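Local coordinates for putative modification methylase (Thermus thermophilus, PDB 2ZIG), which probably transfers methyl groups from S-adenosyl-L-methionine to the N4 of cytosines in DNA as part of a restriction system, at residues F72-D77 / Q120-K125; P114-I119 / Y169-R174; A244-T249 / K274-R279. All coordinates share one frame; numbering follows the deposited sequence.

Contacts 1 and 2 are neighbours. They share helix 115-125, lie with centres 9 Å apart and both reach the second subunit. Contact 2 is the core one: all its touching residues are buried, and it works by ring stacking and aliphatic packing against a strand. Contact 1 lies further out, between two helices, and is held by a salt-bridge network around one arginine. Contact 3 stands on the opposite side of the chain's centre, about 24 to 27 Å from the other two by centres. It is partly buried, and its arginine meets two neutral hydroxyls of the S-adenosyl-L-methionine site instead of carboxylates.

Contact 1. Residues F72-D77 / Q120-K125; sequences FLDELD and QVRCRK
R122 reaches from helix 115-125 to helix 66-86 and places its guanidinium among L73, D74 and D77. These are neighbouring helices of a Rossmann-like methyltransferase fold. Their local axes differ by 44° and come within 10.7 Å. Between segments 72-77 and 120-125 the gap is spanned mainly by this one long side chain. A single nitrogen carries both salt bridges. R122 NH1 donates to D74 OD2 at 2.8 Å and to D77 OD2 at 3.1 Å. The two bonds differ in form. D74 OD2 is met nearly along its own C-O bond but sits 23° out of the guanidinium plane. D77 OD2 lies in that plane, yet the nitrogen comes to it from above the carboxylate. L73 closes over one face of the group. Its CB stands 3.4 Å above the guanidinium plane, over the centre, so the charged end lies against an aliphatic side chain. The R122 chain is extended from CG to NE, and D77 OD1 lies against its base, 3.5 Å from R122 CB. A leucine in place of R122 would probably leave the D74 and D77 carboxylates close together without their shared positive partner. Further out, E70 adds a long, weak ion pair to R122 NH2. L73 also packs on L115, D118 and I119 of the same helix as R122. Two residues on, R124 makes a salt bridge through NH2 to D118 of the second subunit. A water completes the contact, donating to D77 OD2 at 2.7 Å and to the backbone R122 O at 3.1 Å.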
ATOM      1  N   PHE B  72      -0.250  -2.863  19.348  1.00 38.75           N
ATOM      2  CA  PHE B  72       0.934  -2.251  18.761  1.00 36.98           C
ATOM      3  C   PHE B  72       0.491  -1.038  17.947  1.00 35.43           C
ATOM      4  O   PHE B  72       1.034   0.052  18.092  1.00 36.52           O
ATOM      5  CB  PHE B  72       1.657  -3.260  17.861  1.00 37.34           C
ATOM      6  CG  PHE B  72       2.885  -2.706  17.193  1.00 37.86           C
ATOM      7  CD1 PHE B  72       3.920  -2.159  17.947  1.00 35.84           C
ATOM      8  CD2 PHE B  72       3.004  -2.728  15.808  1.00 37.99           C
ATOM      9  CE1 PHE B  72       5.060  -1.635  17.327  1.00 37.92           C
ATOM     10  CE2 PHE B  72       4.142  -2.207  15.177  1.00 37.68           C
ATOM     11  CZ  PHE B  72       5.170  -1.660  15.938  1.00 36.86           C
ATOM     12  N   LEU B  73      -0.508  -1.232  17.094  1.00 33.03           N
ATOM     13  CA  LEU B  73      -1.028  -0.142  16.278  1.00 31.51           C
ATOM     14  C   LEU B  73      -1.446   1.033  17.153  1.00 31.95           C
ATOM     15  O   LEU B  73      -1.159   2.190  16.842  1.00 30.63           O
ATOM     16  CB  LEU B  73      -2.223  -0.623  15.459  1.00 28.28           C
ATOM     17  CG  LEU B  73      -1.876  -1.543  14.289  1.00 27.34           C
ATOM     18  CD1 LEU B  73      -3.147  -2.046  13.632  1.00 23.51           C
ATOM     19  CD2 LEU B  73      -1.020  -0.769  13.291  1.00 26.67           C
ATOM     20  N   ASP B  74      -2.121   0.723  18.257  1.00 33.58           N
ATOM     21  CA  ASP B  74      -2.586   1.742  19.190  1.00 33.79           C
ATOM     22  C   ASP B  74      -1.411   2.498  19.796  1.00 34.48           C
ATOM     23  O   ASP B  74      -1.505   3.696  20.058  1.00 34.03           O
ATOM     24  CB  ASP B  74      -3.434   1.092  20.292  1.00 34.62           C
ATOM     25  CG  ASP B  74      -4.822   0.700  19.803  1.00 36.18           C
ATOM     26  OD1 ASP B  74      -5.470  -0.146  20.457  1.00 38.01           O
ATOM     27  OD2 ASP B  74      -5.274   1.246  18.770  1.00 38.21           O
ATOM     28  N   GLU B  75      -0.301   1.801  20.015  1.00 35.28           N
ATOM     29  CA  GLU B  75       0.880   2.449  20.574  1.00 37.01           C
ATOM     30  C   GLU B  75       1.400   3.466  19.563  1.00 37.23           C
ATOM     31  O   GLU B  75       1.693   4.614  19.911  1.00 36.67           O
ATOM     32  CB  GLU B  75       1.969   1.419  20.868  1.00 40.28           C
ATOM     33  CG  GLU B  75       1.609   0.419  21.948  1.00 46.44           C
ATOM     34  CD  GLU B  75       2.686  -0.637  22.140  1.00 50.74           C
ATOM     35  OE1 GLU B  75       3.866  -0.255  22.319  1.00 53.68           O
ATOM     36  OE2 GLU B  75       2.357  -1.846  22.118  1.00 52.46           O
ATOM     37  N   LEU B  76       1.505   3.036  18.309  1.00 34.60           N
ATOM     38  CA  LEU B  76       1.978   3.905  17.245  1.00 33.79           C
ATOM     39  C   LEU B  76       1.087   5.135  17.122  1.00 34.02           C
ATOM     40  O   LEU B  76       1.578   6.245  16.927  1.00 33.69           O
ATOM     41  CB  LEU B  76       1.986   3.161  15.903  1.00 32.78           C
ATOM     42  CG  LEU B  76       2.796   1.870  15.767  1.00 32.63           C
ATOM     43  CD1 LEU B  76       2.671   1.377  14.332  1.00 32.36           C
ATOM     44  CD2 LEU B  76       4.260   2.106  16.113  1.00 30.93           C
ATOM     45  N   ASP B  77      -0.224   4.939  17.230  1.00 33.79           N
ATOM     46  CA  ASP B  77      -1.162   6.050  17.118  1.00 35.49           C
ATOM     47  C   ASP B  77      -0.902   7.180  18.117  1.00 35.90           C
ATOM     48  O   ASP B  77      -1.071   8.358  17.792  1.00 35.91           O
ATOM     49  CB  ASP B  77      -2.600   5.545  17.264  1.00 36.39           C
ATOM     50  CG  ASP B  77      -3.158   4.990  15.965  1.00 38.61           C
ATOM     51  OD1 ASP B  77      -2.372   4.797  15.011  1.00 37.17           O
ATOM     52  OD2 ASP B  77      -4.380   4.744  15.894  1.00 36.55           O
ATOM     53  N   GLN B 120      -1.780   3.690   7.366  1.00 30.08           N
ATOM     54  CA  GLN B 120      -2.418   4.708   6.522  1.00 29.21           C
ATOM     55  C   GLN B 120      -3.818   5.046   7.003  1.00 29.37           C
ATOM     56  O   GLN B 120      -4.171   6.214   7.139  1.00 31.04           O
ATOM     57  CB  GLN B 120      -2.512   4.250   5.058  1.00 27.04           C
ATOM     58  CG  GLN B 120      -1.268   4.494   4.240  1.00 22.77           C
ATOM     59  CD  GLN B 120      -1.468   4.172   2.772  1.00 22.73           C
ATOM     60  OE1 GLN B 120      -1.545   5.066   1.932  1.00 25.01           O
ATOM     61  NE2 GLN B 120      -1.558   2.895   2.459  1.00 17.70           N
ATOM     62  N   VAL B 121      -4.615   4.017   7.250  1.00 30.38           N
ATOM     63  CA  VAL B 121      -5.986   4.205   7.700  1.00 30.26           C
ATOM     64  C   VAL B 121      -6.046   4.964   9.029  1.00 30.88           C
ATOM     65  O   VAL B 121      -6.695   6.002   9.134  1.00 31.85           O
ATOM     66  CB  VAL B 121      -6.686   2.835   7.830  1.00 30.70           C
ATOM     67  CG1 VAL B 121      -8.057   2.991   8.475  1.00 32.70           C
ATOM     68  CG2 VAL B 121      -6.819   2.208   6.446  1.00 29.68           C
ATOM     69  N   ARG B 122      -5.349   4.458  10.036  1.00 31.27           N
ATOM     70  CA  ARG B 122      -5.351   5.096  11.341  1.00 32.50           C
ATOM     71  C   ARG B 122      -4.859   6.543  11.318  1.00 32.37           C
ATOM     72  O   ARG B 122      -5.296   7.356  12.133  1.00 33.78           O
ATOM     73  CB  ARG B 122      -4.531   4.259  12.319  1.00 31.80           C
ATOM     74  CG  ARG B 122      -5.202   2.945  12.679  1.00 33.69           C
ATOM     75  CD  ARG B 122      -4.239   2.007  13.369  1.00 36.27           C
ATOM     76  NE  ARG B 122      -4.910   0.837  13.935  1.00 37.80           N
ATOM     77  CZ  ARG B 122      -5.389   0.775  15.175  1.00 37.90           C
ATOM     78  NH1 ARG B 122      -5.272   1.816  15.989  1.00 37.06           N
ATOM     79  NH2 ARG B 122      -5.977  -0.333  15.606  1.00 34.93           N
ATOM     80  N   CYS B 123      -3.965   6.875  10.390  1.00 31.09           N
ATOM     81  CA  CYS B 123      -3.455   8.236  10.305  1.00 30.30           C
ATOM     82  C   CYS B 123      -4.547   9.203   9.865  1.00 32.66           C
ATOM     83  O   CYS B 123      -4.539  10.367  10.256  1.00 31.96           O
ATOM     84  CB  CYS B 123      -2.257   8.322   9.351  1.00 27.18           C
ATOM     85  SG  CYS B 123      -0.662   7.866  10.110  1.00 28.65           S
ATOM     86  N   ARG B 124      -5.488   8.728   9.059  1.00 33.98           N
ATOM     87  CA  ARG B 124      -6.584   9.581   8.621  1.00 36.23           C
ATOM     88  C   ARG B 124      -7.421   9.955   9.839  1.00 37.81           C
ATOM     89  O   ARG B 124      -7.772  11.119  10.028  1.00 38.62           O
ATOM     90  CB  ARG B 124      -7.467   8.852   7.620  1.00 37.29           C
ATOM     91  CG  ARG B 124      -8.675   9.660   7.174  1.00 38.25           C
ATOM     92  CD  ARG B 124      -9.728   8.740   6.603  1.00 37.82           C
ATOM     93  NE  ARG B 124      -9.106   7.825   5.659  1.00 40.97           N
ATOM     94  CZ  ARG B 124      -9.497   6.575   5.450  1.00 40.28           C
ATOM     95  NH1 ARG B 124     -10.526   6.062   6.112  1.00 38.54           N
ATOM     96  NH2 ARG B 124      -8.830   5.831   4.588  1.00 44.66           N
ATOM     97  N   LYS B 125      -7.725   8.959  10.668  1.00 38.99           N
ATOM     98  CA  LYS B 125      -8.519   9.171  11.875  1.00 41.04           C
ATOM     99  C   LYS B 125      -7.867  10.231  12.746  1.00 41.91           C
ATOM    100  O   LYS B 125      -8.525  10.842  13.585  1.00 42.94           O
ATOM    101  CB  LYS B 125      -8.633   7.879  12.690  1.00 42.79           C
ATOM    102  CG  LYS B 125      -8.876   6.622  11.874  1.00 45.51           C
ATOM    103  CD  LYS B 125     -10.219   6.640  11.181  1.00 48.78           C
ATOM    104  CE  LYS B 125     -10.482   5.311  10.488  1.00 51.91           C
ATOM    105  NZ  LYS B 125     -10.390   4.168  11.448  1.00 52.34           N
TER
HETATM  106  O   HOH W   1      -6.344   6.089  14.711  1.00 40.33           O

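Contact 2. Residues P114-I119 / Y169-R174; sequences PLHADI and YILMQR
H116 and Y169 lie face to face, with ring centroids 3.5 Å apart and planes only 10° from parallel. This is the tight part of the contact. The rings are slightly displaced, with H116 ND1 above the rim of the tyrosine ring and 3.4 Å from Y169 CE2. The H116 ring can lie there because its CG stands between the backbone N and the carbonyl carbon, chi1 86°. A117 CB sits over its other face, and L171 CD2 is near its edge. Both ring nitrogens are used. ND1 is hydrogen-bonded to D99, and NE2 to NE2 of H116 of the second subunit, which should fix the rotation of the imidazole and makes H116 part of the dimer interface. Helix 115-125 is the crossover of a beta-alpha-beta unit between strands 91-97 and 129-137. Strand 167-174 is inserted between those two and runs antiparallel to both. It therefore points the same way as the helix, within 4° locally, and the axes lie 9.6 Å apart. Beyond the rings the packing is sparser and mostly aliphatic. L171 CD1 touches I119 CG2 at 3.6 Å and rests 3.5 Å from the carbonyl O of H116. I119 directs the rest of its side chain elsewhere, onto L73 and L76 of helix 66-86. At Q173 the segments part: its side chain comes no nearer than 5.7 Å to segment 114-119, and its OE1 is hydrogen-bonded to N130.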
ATOM      1  N   PRO B 114      -0.970  -6.523   7.062  1.00 29.31           N
ATOM      2  CA  PRO B 114      -0.896  -5.319   6.220  1.00 28.53           C
ATOM      3  C   PRO B 114      -0.560  -4.057   7.022  1.00 28.11           C
ATOM      4  O   PRO B 114      -1.318  -3.088   7.022  1.00 28.12           O
ATOM      5  CB  PRO B 114      -2.289  -5.253   5.602  1.00 28.36           C
ATOM      6  CG  PRO B 114      -3.156  -5.735   6.730  1.00 27.30           C
ATOM      7  CD  PRO B 114      -2.374  -6.932   7.269  1.00 29.09           C
ATOM      8  N   LEU B 115       0.585  -4.083   7.696  1.00 26.27           N
ATOM      9  CA  LEU B 115       1.033  -2.970   8.526  1.00 26.32           C
ATOM     10  C   LEU B 115       0.908  -1.586   7.892  1.00 26.66           C
ATOM     11  O   LEU B 115       0.382  -0.660   8.515  1.00 25.69           O
ATOM     12  CB  LEU B 115       2.489  -3.183   8.931  1.00 27.33           C
ATOM     13  CG  LEU B 115       2.879  -3.018  10.402  1.00 28.40           C
ATOM     14  CD1 LEU B 115       4.374  -2.727  10.471  1.00 25.13           C
ATOM     15  CD2 LEU B 115       2.081  -1.900  11.066  1.00 27.33           C
ATOM     16  N   HIS B 116       1.399  -1.438   6.663  1.00 24.83           N
ATOM     17  CA  HIS B 116       1.359  -0.145   5.995  1.00 23.28           C
ATOM     18  C   HIS B 116      -0.078   0.349   5.807  1.00 24.19           C
ATOM     19  O   HIS B 116      -0.352   1.547   5.917  1.00 25.13           O
ATOM     20  CB  HIS B 116       2.061  -0.209   4.629  1.00 22.61           C
ATOM     21  CG  HIS B 116       1.168  -0.661   3.511  1.00 20.10           C
ATOM     22  ND1 HIS B 116       0.856  -1.986   3.291  1.00 20.20           N
ATOM     23  CD2 HIS B 116       0.483   0.045   2.581  1.00 19.46           C
ATOM     24  CE1 HIS B 116       0.018  -2.077   2.274  1.00 18.10           C
ATOM     25  NE2 HIS B 116      -0.225  -0.859   1.825  1.00 20.49           N
ATOM     26  N   ALA B 117      -0.989  -0.573   5.520  1.00 23.37           N
ATOM     27  CA  ALA B 117      -2.380  -0.207   5.301  1.00 22.80           C
ATOM     28  C   ALA B 117      -3.058   0.199   6.607  1.00 23.29           C
ATOM     29  O   ALA B 117      -3.846   1.142   6.632  1.00 24.52           O
ATOM     30  CB  ALA B 117      -3.132  -1.366   4.652  1.00 21.97           C
ATOM     31  N   ASP B 118      -2.759  -0.519   7.684  1.00 23.99           N
ATOM     32  CA  ASP B 118      -3.334  -0.201   8.984  1.00 25.22           C
ATOM     33  C   ASP B 118      -2.842   1.169   9.417  1.00 27.67           C
ATOM     34  O   ASP B 118      -3.595   1.951   9.999  1.00 28.84           O
ATOM     35  CB  ASP B 118      -2.939  -1.260  10.024  1.00 25.95           C
ATOM     36  CG  ASP B 118      -3.856  -2.475   9.991  1.00 27.00           C
ATOM     37  OD1 ASP B 118      -5.075  -2.282  10.178  1.00 26.93           O
ATOM     38  OD2 ASP B 118      -3.373  -3.607   9.775  1.00 23.47           O
ATOM     39  N   ILE B 119      -1.579   1.463   9.110  1.00 28.76           N
ATOM     40  CA  ILE B 119      -0.986   2.744   9.467  1.00 29.12           C
ATOM     41  C   ILE B 119      -1.662   3.864   8.681  1.00 29.29           C
ATOM     42  O   ILE B 119      -2.079   4.869   9.262  1.00 27.28           O
ATOM     43  CB  ILE B 119       0.537   2.764   9.178  1.00 31.75           C
ATOM     44  CG1 ILE B 119       1.252   1.687  10.007  1.00 29.91           C
ATOM     45  CG2 ILE B 119       1.119   4.145   9.485  1.00 29.38           C
ATOM     46  CD1 ILE B 119       1.159   1.883  11.474  1.00 33.88           C
ATOM     47  N   TYR B 169       6.790   0.122   1.987  1.00 21.20           N
ATOM     48  CA  TYR B 169       5.991   1.278   1.627  1.00 20.00           C
ATOM     49  C   TYR B 169       6.462   2.553   2.307  1.00 20.60           C
ATOM     50  O   TYR B 169       6.721   2.568   3.504  1.00 19.42           O
ATOM     51  CB  TYR B 169       4.530   1.019   2.007  1.00 21.25           C
ATOM     52  CG  TYR B 169       3.970  -0.281   1.469  1.00 20.55           C
ATOM     53  CD1 TYR B 169       3.270  -0.322   0.264  1.00 21.24           C
ATOM     54  CD2 TYR B 169       4.172  -1.477   2.150  1.00 22.34           C
ATOM     55  CE1 TYR B 169       2.782  -1.538  -0.251  1.00 20.92           C
ATOM     56  CE2 TYR B 169       3.694  -2.687   1.649  1.00 22.23           C
ATOM     57  CZ  TYR B 169       3.001  -2.710   0.449  1.00 20.51           C
ATOM     58  OH  TYR B 169       2.535  -3.912  -0.038  1.00 25.59           O
ATOM     59  N   ILE B 170       6.587   3.627   1.539  1.00 19.97           N
ATOM     60  CA  ILE B 170       6.993   4.885   2.139  1.00 20.36           C
ATOM     61  C   ILE B 170       5.741   5.726   2.170  1.00 19.66           C
ATOM     62  O   ILE B 170       5.385   6.356   1.186  1.00 20.69           O
ATOM     63  CB  ILE B 170       8.100   5.589   1.332  1.00 19.99           C
ATOM     64  CG1 ILE B 170       9.340   4.691   1.283  1.00 19.53           C
ATOM     65  CG2 ILE B 170       8.471   6.920   2.000  1.00 20.76           C
ATOM     66  CD1 ILE B 170      10.483   5.258   0.447  1.00 23.52           C
ATOM     67  N   LEU B 171       5.059   5.684   3.314  1.00 20.25           N
ATOM     68  CA  LEU B 171       3.817   6.416   3.527  1.00 19.78           C
ATOM     69  C   LEU B 171       4.059   7.907   3.683  1.00 19.47           C
ATOM     70  O   LEU B 171       5.018   8.326   4.317  1.00 21.17           O
ATOM     71  CB  LEU B 171       3.111   5.869   4.764  1.00 18.12           C
ATOM     72  CG  LEU B 171       2.891   4.351   4.728  1.00 17.98           C
ATOM     73  CD1 LEU B 171       2.278   3.875   6.041  1.00 19.48           C
ATOM     74  CD2 LEU B 171       1.988   4.008   3.562  1.00 15.49           C
ATOM     75  N   MET B 172       3.176   8.704   3.097  1.00 22.49           N
ATOM     76  CA  MET B 172       3.282  10.154   3.159  1.00 24.23           C
ATOM     77  C   MET B 172       2.005  10.703   3.789  1.00 26.34           C
ATOM     78  O   MET B 172       0.923  10.623   3.200  1.00 25.48           O
ATOM     79  CB  MET B 172       3.454  10.715   1.748  1.00 24.63           C
ATOM     80  CG  MET B 172       4.591  10.084   0.957  1.00 24.58           C
ATOM     81  SD  MET B 172       6.174  10.854   1.280  1.00 28.72           S
ATOM     82  CE  MET B 172       7.193  10.101   0.004  1.00 30.40           C
ATOM     83  N   GLN B 173       2.142  11.254   4.990  1.00 27.12           N
ATOM     84  CA  GLN B 173       1.007  11.807   5.708  1.00 29.28           C
ATOM     85  C   GLN B 173       1.257  13.277   5.997  1.00 30.28           C
ATOM     86  O   GLN B 173       2.118  13.620   6.808  1.00 32.71           O
ATOM     87  CB  GLN B 173       0.799  11.027   7.001  1.00 28.61           C
ATOM     88  CG  GLN B 173       0.551   9.543   6.756  1.00 27.93           C
ATOM     89  CD  GLN B 173      -0.688   9.305   5.927  1.00 30.05           C
ATOM     90  OE1 GLN B 173      -0.633   8.681   4.864  1.00 31.60           O
ATOM     91  NE2 GLN B 173      -1.824   9.805   6.409  1.00 30.91           N
ATOM     92  N   ARG B 174       0.497  14.139   5.329  1.00 30.96           N
ATOM     93  CA  ARG B 174       0.656  15.580   5.480  1.00 32.03           C
ATOM     94  C   ARG B 174      -0.318  16.227   6.447  1.00 32.02           C
ATOM     95  O   ARG B 174      -1.500  15.892   6.472  1.00 29.96           O
ATOM     96  CB  ARG B 174       0.527  16.257   4.111  1.00 34.18           C
ATOM     97  CG  ARG B 174       0.828  17.747   4.110  1.00 37.90           C
ATOM     98  CD  ARG B 174       1.015  18.273   2.691  1.00 39.12           C
ATOM     99  NE  ARG B 174      -0.199  18.154   1.887  1.00 43.77           N
ATOM    100  CZ  ARG B 174      -0.253  18.371   0.575  1.00 44.13           C
ATOM    101  NH1 ARG B 174      -1.399  18.240  -0.079  1.00 43.89           N
ATOM    102  NH2 ARG B 174       0.840  18.712  -0.091  1.00 45.98           N
TER

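Contact 3. Residues A244-T249 / K274-R279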
ATOM      1  N   ALA B 244      14.507   6.621  16.395  1.00 28.17           N
ATOM      2  CA  ALA B 244      15.839   6.775  15.815  1.00 27.35           C
ATOM      3  C   ALA B 244      16.797   5.589  15.688  1.00 29.00           C
ATOM      4  O   ALA B 244      17.628   5.575  14.777  1.00 28.25           O
ATOM      5  CB  ALA B 244      16.551   7.925  16.515  1.00 26.09           C
ATOM      6  N   GLY B 245      16.710   4.605  16.577  1.00 30.01           N
ATOM      7  CA  GLY B 245      17.623   3.480  16.478  1.00 29.40           C
ATOM      8  C   GLY B 245      19.048   4.009  16.436  1.00 31.86           C
ATOM      9  O   GLY B 245      19.417   4.845  17.270  1.00 31.39           O
ATOM     10  N   THR B 246      19.850   3.554  15.475  1.00 29.95           N
ATOM     11  CA  THR B 246      21.224   4.029  15.387  1.00 30.45           C
ATOM     12  C   THR B 246      21.357   5.407  14.744  1.00 29.94           C
ATOM     13  O   THR B 246      22.468   5.847  14.432  1.00 28.26           O
ATOM     14  CB  THR B 246      22.128   3.040  14.646  1.00 33.45           C
ATOM     15  OG1 THR B 246      21.515   2.665  13.410  1.00 35.77           O
ATOM     16  CG2 THR B 246      22.372   1.810  15.505  1.00 35.04           C
ATOM     17  N   GLY B 247      20.221   6.073  14.540  1.00 27.72           N
ATOM     18  CA  GLY B 247      20.227   7.427  14.003  1.00 29.00           C
ATOM     19  C   GLY B 247      20.357   7.699  12.514  1.00 28.27           C
ATOM     20  O   GLY B 247      20.779   8.791  12.130  1.00 31.14           O
ATOM     21  N   THR B 248      19.978   6.741  11.678  1.00 27.08           N
ATOM     22  CA  THR B 248      20.063   6.913  10.233  1.00 23.82           C
ATOM     23  C   THR B 248      19.458   8.246   9.803  1.00 23.78           C
ATOM     24  O   THR B 248      20.086   9.022   9.073  1.00 25.02           O
ATOM     25  CB  THR B 248      19.317   5.786   9.496  1.00 23.36           C
ATOM     26  OG1 THR B 248      19.768   4.523   9.990  1.00 26.91           O
ATOM     27  CG2 THR B 248      19.582   5.854   7.996  1.00 21.81           C
ATOM     28  N   THR B 249      18.246   8.520  10.268  1.00 20.45           N
ATOM     29  CA  THR B 249      17.570   9.750   9.891  1.00 20.45           C
ATOM     30  C   THR B 249      18.255  11.007  10.413  1.00 21.34           C
ATOM     31  O   THR B 249      18.306  12.018   9.722  1.00 20.54           O
ATOM     32  CB  THR B 249      16.117   9.739  10.364  1.00 20.10           C
ATOM     33  OG1 THR B 249      15.464   8.564   9.858  1.00 19.95           O
ATOM     34  CG2 THR B 249      15.389  10.986   9.866  1.00 21.31           C
ATOM     35  N   LYS B 274      25.133   8.060  18.594  1.00 32.89           N
ATOM     36  CA  LYS B 274      26.090   9.142  18.805  1.00 32.93           C
ATOM     37  C   LYS B 274      27.432   8.848  18.154  1.00 33.39           C
ATOM     38  O   LYS B 274      28.029   9.733  17.546  1.00 32.85           O
ATOM     39  CB  LYS B 274      26.313   9.393  20.299  1.00 33.72           C
ATOM     40  CG  LYS B 274      27.585  10.181  20.584  1.00 34.38           C
ATOM     41  CD  LYS B 274      27.753  10.531  22.064  1.00 39.95           C
ATOM     42  CE  LYS B 274      26.740  11.577  22.508  1.00 40.21           C
ATOM     43  NZ  LYS B 274      27.119  12.215  23.804  1.00 43.81           N
ATOM     44  N   GLU B 275      27.908   7.612  18.302  1.00 34.25           N
ATOM     45  CA  GLU B 275      29.189   7.199  17.725  1.00 35.32           C
ATOM     46  C   GLU B 275      29.113   7.142  16.197  1.00 34.71           C
ATOM     47  O   GLU B 275      30.039   7.554  15.498  1.00 33.86           O
ATOM     48  CB  GLU B 275      29.600   5.827  18.287  1.00 36.26           C
ATOM     49  CG  GLU B 275      29.925   5.836  19.800  1.00 37.29           C
ATOM     50  CD  GLU B 275      30.077   4.441  20.405  1.00 37.34           C
ATOM     51  OE1 GLU B 275      30.274   4.345  21.632  1.00 39.94           O
ATOM     52  OE2 GLU B 275      29.998   3.437  19.668  1.00 38.48           O
ATOM     53  N   ARG B 276      27.998   6.633  15.687  1.00 34.99           N
ATOM     54  CA  ARG B 276      27.800   6.522  14.250  1.00 33.16           C
ATOM     55  C   ARG B 276      27.709   7.926  13.656  1.00 32.90           C
ATOM     56  O   ARG B 276      28.354   8.234  12.652  1.00 32.87           O
ATOM     57  CB  ARG B 276      26.512   5.739  13.953  1.00 32.53           C
ATOM     58  CG  ARG B 276      26.308   5.434  12.484  1.00 32.91           C
ATOM     59  CD  ARG B 276      24.926   4.847  12.188  1.00 34.35           C
ATOM     60  NE  ARG B 276      24.675   4.817  10.749  1.00 31.86           N
ATOM     61  CZ  ARG B 276      23.531   4.442  10.187  1.00 33.06           C
ATOM     62  NH1 ARG B 276      23.412   4.454   8.866  1.00 32.68           N
ATOM     63  NH2 ARG B 276      22.506   4.058  10.936  1.00 32.07           N
ATOM     64  N   PHE B 277      26.910   8.773  14.296  1.00 31.31           N
ATOM     65  CA  PHE B 277      26.702  10.146  13.858  1.00 31.68           C
ATOM     66  C   PHE B 277      28.034  10.861  13.691  1.00 33.98           C
ATOM     67  O   PHE B 277      28.304  11.459  12.648  1.00 34.03           O
ATOM     68  CB  PHE B 277      25.852  10.884  14.891  1.00 30.31           C
ATOM     69  CG  PHE B 277      25.427  12.268  14.470  1.00 28.70           C
ATOM     70  CD1 PHE B 277      24.172  12.482  13.907  1.00 26.05           C
ATOM     71  CD2 PHE B 277      26.257  13.362  14.692  1.00 27.02           C
ATOM     72  CE1 PHE B 277      23.743  13.768  13.580  1.00 26.85           C
ATOM     73  CE2 PHE B 277      25.843  14.654  14.369  1.00 26.79           C
ATOM     74  CZ  PHE B 277      24.579  14.860  13.811  1.00 27.39           C
ATOM     75  N   ALA B 278      28.868  10.796  14.726  1.00 34.11           N
ATOM     76  CA  ALA B 278      30.172  11.446  14.703  1.00 36.18           C
ATOM     77  C   ALA B 278      31.082  10.808  13.664  1.00 37.23           C
ATOM     78  O   ALA B 278      32.121  11.358  13.311  1.00 37.48           O
ATOM     79  CB  ALA B 278      30.822  11.372  16.092  1.00 35.70           C
ATOM     80  N   ARG B 279      30.681   9.646  13.171  1.00 38.29           N
ATOM     81  CA  ARG B 279      31.459   8.922  12.181  1.00 38.85           C
ATOM     82  C   ARG B 279      31.015   9.341  10.778  1.00 38.79           C
ATOM     83  O   ARG B 279      31.830   9.460   9.863  1.00 37.13           O
ATOM     84  CB  ARG B 279      31.226   7.422  12.384  1.00 41.68           C
ATOM     85  CG  ARG B 279      32.344   6.497  11.944  1.00 42.96           C
ATOM     86  CD  ARG B 279      31.939   5.046  12.216  1.00 43.61           C
ATOM     87  NE  ARG B 279      31.619   4.828  13.627  1.00 44.79           N
ATOM     88  CZ  ARG B 279      30.633   4.053  14.070  1.00 43.14           C
ATOM     89  NH1 ARG B 279      30.430   3.926  15.373  1.00 42.63           N
ATOM     90  NH2 ARG B 279      29.840   3.415  13.216  1.00 42.28           N
TER
HETATM   91  O   HOH W   2      21.413   2.887   7.717  1.00 27.66           O
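R276 holds its CG anti to the backbone N, chi1 -173°, and runs extended to NE, which carries the guanidinium across to T246 and T248. T246 turns its OG1 between its own N and carbonyl carbon, chi1 50°, which points it at R276 NH2, the nitrogen that T248 OG1 also meets. R276 NH2 thus meets two hydroxyls. The bond to T248 OG1 is 2.9 Å long at 141°, with the oxygen tilted from the guanidinium plane. The bond to T246 OG1 is weak, at 3.0 Å. A water accepts from R276 NH1 at 2.8 Å and lies 3.2 Å from T248 OG1, which ties the second arm of the guanidinium to the same threonine. R276 CD passes 3.5 Å from T246 O, so the loop backbone also rests against the arginine stem. Segment 244-249 carries the glycine-rich loop of this methyltransferase family. T246 and T248 are S-adenosyl-L-methionine-binding residues, though no cofactor is bound to this chain. R276 touches both, which is consistent with a second-shell position in that site. G247 N bonds to A244 O at 2.7 Å and tightens the turn, while G245 N bonds to E264, another cofactor-binding residue. The loop leads from strand 238-241 into helix 248-255. Helix 267-280 packs beside that helix, with R276 and F277 on I251, and F277 reaches L286 of strand 286-289.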